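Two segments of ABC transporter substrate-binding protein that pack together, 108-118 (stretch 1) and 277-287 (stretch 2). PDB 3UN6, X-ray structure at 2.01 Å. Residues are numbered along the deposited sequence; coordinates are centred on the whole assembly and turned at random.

Stretch 1 108-118: KAVALGHHEGN
Stretch 2 277-287: AWTSYGDLTIK

How do the two backbones meet? They run antiparallel, with Ala 111 beside Ile 286, Leu 112 beside Leu 284, His 114 beside Tyr 281 and Gly 117 beside Thr 279. At the centre His 115 and Ser 280, both extended (phi/psi -122/142 and -134/164), form a hydrogen-bonded bridge pair, CA to CA 5.1 Å: His 115 N donates to Ser 280 O at 2.9 Å, and Ser 280 N to His 115 O at 3.0 Å, both nearly linear.

What satisfies the backbone beyond that pair? Leu 112 N donates to Leu 284 O at 2.8 Å, 172° at the hydrogen. Farther along, one water joins the stretches, giving to Val 110 O at 2.8 Å and accepting from Ile 286 N at 3.0 Å. At the other end, Gly 117 N makes a weak bond to Trp 278 O, 3.0 Å but bent to 125°. Gly 117 has phi/psi 76/13, favourable to glycine, and an ideal CB there would lie 2.7 Å from Thr 279 OG1, a clash.

Which side chain adds a polar link? His 115, chi1 m (-66°) and chi2 -89°, projects on the same sheet face as Ser 280; its NE2 donates to Asp 283 O at 2.8 Å, while ND1 is bonded elsewhere in the structure. Asp 283, chi1 t, holds its own turn: OD1 accepts from Thr 285 OG1 at 2.6 Å and Thr 285 N at 2.9 Å.

What fills the apolar end? Leu 112, Leu 284 and Ile 286, all buried with chi1 m and chi2 t, pack without polar demands. Leu 112 CB lies 4.2 Å from Leu 284 CB, and Leu 112 CD2 3.9 Å from Ile 286 CG1. Ile 286 CD1 reaches Ala 109 CB at 3.5 Å, a small methyl facing stretch 2. Altogether 665 Å² is buried.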

# COMPACT_ATOMS: atom_id res chain seq x y z
N LYS A 108 -15.74 -0.91 2.12
CA LYS A 108 -15.78 -0.35 0.77
C LYS A 108 -14.52 0.48 0.58
O LYS A 108 -14.09 1.20 1.50
CB LYS A 108 -16.98 0.57 0.61
CG LYS A 108 -18.37 -0.12 0.50
CD LYS A 108 -18.64 -0.63 -0.90
CE LYS A 108 -20.08 -1.03 -1.08
NZ LYS A 108 -20.46 -1.09 -2.54
N ALA A 109 -13.90 0.35 -0.59
CA ALA A 109 -12.72 1.14 -0.97
C ALA A 109 -13.27 2.45 -1.53
O ALA A 109 -14.24 2.44 -2.32
CB ALA A 109 -11.90 0.46 -2.03
N VAL A 110 -12.68 3.55 -1.10
CA VAL A 110 -13.15 4.88 -1.50
C VAL A 110 -12.13 5.66 -2.29
O VAL A 110 -12.50 6.54 -3.09
CB VAL A 110 -13.64 5.68 -0.26
CG1 VAL A 110 -14.78 4.90 0.41
CG2 VAL A 110 -12.49 5.96 0.74
N ALA A 111 -10.86 5.32 -2.13
CA ALA A 111 -9.80 6.00 -2.88
C ALA A 111 -8.48 5.27 -2.79
O ALA A 111 -8.28 4.43 -1.90
CB ALA A 111 -9.63 7.44 -2.37
N LEU A 112 -7.57 5.59 -3.69
CA LEU A 112 -6.21 5.01 -3.62
C LEU A 112 -5.43 5.72 -2.50
O LEU A 112 -5.74 6.84 -2.14
CB LEU A 112 -5.47 5.25 -4.93
CG LEU A 112 -6.04 4.63 -6.21
CD1 LEU A 112 -5.24 5.15 -7.42
CD2 LEU A 112 -6.02 3.07 -6.11
N GLY A 113 -4.44 5.06 -1.94
CA GLY A 113 -3.56 5.70 -0.98
C GLY A 113 -2.42 6.44 -1.71
O GLY A 113 -1.85 7.39 -1.19
N HIS A 114 -2.13 6.03 -2.94
CA HIS A 114 -0.97 6.54 -3.66
C HIS A 114 -0.86 5.87 -5.02
O HIS A 114 -1.65 4.98 -5.36
CB HIS A 114 0.24 6.01 -2.91
CG HIS A 114 0.29 4.52 -2.95
ND1 HIS A 114 1.12 3.83 -3.81
CD2 HIS A 114 -0.54 3.60 -2.40
CE1 HIS A 114 0.86 2.54 -3.70
NE2 HIS A 114 -0.14 2.37 -2.86
N HIS A 115 0.13 6.29 -5.79
CA HIS A 115 0.51 5.63 -7.05
C HIS A 115 1.98 5.24 -6.88
O HIS A 115 2.75 5.98 -6.26
CB HIS A 115 0.36 6.51 -8.29
CG HIS A 115 -1.06 6.88 -8.60
ND1 HIS A 115 -1.87 6.12 -9.40
CD2 HIS A 115 -1.81 7.93 -8.19
CE1 HIS A 115 -3.06 6.69 -9.49
NE2 HIS A 115 -3.05 7.79 -8.77
N GLU A 116 2.34 4.06 -7.39
CA GLU A 116 3.71 3.55 -7.37
C GLU A 116 4.27 3.34 -5.96
O GLU A 116 3.55 2.84 -5.07
CB GLU A 116 4.63 4.44 -8.24
CG GLU A 116 4.14 4.56 -9.67
CD GLU A 116 4.09 3.22 -10.45
OE1 GLU A 116 3.71 3.26 -11.64
OE2 GLU A 116 4.45 2.14 -9.90
N GLY A 117 5.56 3.63 -5.76
CA GLY A 117 6.17 3.47 -4.44
C GLY A 117 6.52 2.05 -3.99
O GLY A 117 6.80 1.81 -2.80
N ASN A 118 6.49 1.09 -4.92
CA ASN A 118 6.86 -0.32 -4.64
C ASN A 118 8.23 -0.67 -5.21
O ASN A 118 8.64 -0.13 -6.25
CB ASN A 118 5.80 -1.30 -5.19
CG ASN A 118 4.60 -1.46 -4.25
OD1 ASN A 118 4.78 -1.50 -3.04
ND2 ASN A 118 3.39 -1.60 -4.81
N ALA A 277 10.60 10.15 -3.49
CA ALA A 277 10.94 10.38 -4.88
C ALA A 277 10.22 9.39 -5.79
O ALA A 277 9.81 9.78 -6.88
CB ALA A 277 12.44 10.31 -5.11
N TRP A 278 10.02 8.15 -5.35
CA TRP A 278 9.39 7.12 -6.20
C TRP A 278 7.90 6.85 -5.94
O TRP A 278 7.32 5.93 -6.53
CB TRP A 278 10.21 5.81 -6.15
CG TRP A 278 11.57 5.97 -6.75
CD1 TRP A 278 12.71 6.44 -6.12
CD2 TRP A 278 11.93 5.75 -8.11
NE1 TRP A 278 13.74 6.48 -7.01
CE2 TRP A 278 13.30 6.06 -8.24
CE3 TRP A 278 11.23 5.28 -9.24
CZ2 TRP A 278 13.98 5.91 -9.43
CZ3 TRP A 278 11.92 5.14 -10.42
CH2 TRP A 278 13.28 5.46 -10.52
N THR A 279 7.28 7.66 -5.08
CA THR A 279 5.87 7.53 -4.79
C THR A 279 5.20 8.79 -5.33
O THR A 279 5.82 9.83 -5.40
CB THR A 279 5.62 7.38 -3.27
OG1 THR A 279 6.49 6.38 -2.73
CG2 THR A 279 4.16 6.98 -2.99
N SER A 280 3.96 8.68 -5.80
CA SER A 280 3.23 9.88 -6.23
C SER A 280 1.84 9.80 -5.64
O SER A 280 1.42 8.75 -5.14
CB SER A 280 3.22 10.04 -7.76
OG SER A 280 2.29 9.17 -8.36
N TYR A 281 1.14 10.93 -5.63
CA TYR A 281 -0.21 10.99 -5.09
C TYR A 281 -1.14 11.67 -6.12
O TYR A 281 -1.39 11.11 -7.17
CB TYR A 281 -0.19 11.67 -3.72
CG TYR A 281 0.72 10.95 -2.75
CD1 TYR A 281 0.23 9.95 -1.91
CD2 TYR A 281 2.08 11.24 -2.69
CE1 TYR A 281 1.06 9.29 -1.03
CE2 TYR A 281 2.93 10.57 -1.83
CZ TYR A 281 2.42 9.59 -1.00
OH TYR A 281 3.24 8.89 -0.13
N GLY A 282 -1.66 12.86 -5.83
CA GLY A 282 -2.54 13.56 -6.79
C GLY A 282 -3.95 13.00 -6.88
O GLY A 282 -4.68 12.93 -5.88
N ASP A 283 -4.35 12.63 -8.09
CA ASP A 283 -5.68 12.08 -8.32
C ASP A 283 -5.69 10.67 -7.78
O ASP A 283 -5.01 9.78 -8.31
CB ASP A 283 -5.99 12.09 -9.83
CG ASP A 283 -7.36 11.54 -10.15
OD1 ASP A 283 -8.02 10.93 -9.28
OD2 ASP A 283 -7.77 11.71 -11.31
N LEU A 284 -6.45 10.46 -6.71
CA LEU A 284 -6.50 9.17 -6.07
C LEU A 284 -7.81 8.41 -6.37
O LEU A 284 -8.25 7.55 -5.60
CB LEU A 284 -6.27 9.34 -4.55
CG LEU A 284 -4.93 9.93 -4.15
CD1 LEU A 284 -4.85 10.14 -2.61
CD2 LEU A 284 -3.77 9.06 -4.60
N THR A 285 -8.45 8.71 -7.50
CA THR A 285 -9.65 7.99 -7.93
C THR A 285 -9.28 6.51 -8.16
O THR A 285 -8.25 6.22 -8.78
CB THR A 285 -10.14 8.52 -9.26
OG1 THR A 285 -10.46 9.91 -9.14
CG2 THR A 285 -11.41 7.77 -9.76
N ILE A 286 -10.11 5.60 -7.67
CA ILE A 286 -9.94 4.19 -7.98
C ILE A 286 -10.66 3.99 -9.32
O ILE A 286 -11.89 3.91 -9.38
CB ILE A 286 -10.58 3.27 -6.95
CG1 ILE A 286 -9.89 3.42 -5.59
CG2 ILE A 286 -10.47 1.83 -7.44
CD1 ILE A 286 -10.52 2.54 -4.47
N LYS A 287 -9.91 3.97 -10.40
CA LYS A 287 -10.52 3.87 -11.71
C LYS A 287 -10.87 2.44 -12.06
O LYS A 287 -10.17 1.48 -11.66
CB LYS A 287 -9.61 4.47 -12.78
CG LYS A 287 -9.36 5.95 -12.59
CD LYS A 287 -8.51 6.48 -13.71
CE LYS A 287 -7.99 7.87 -13.41
NZ LYS A 287 -7.17 8.37 -14.56
O HOH W 1 -12.34 6.57 -5.92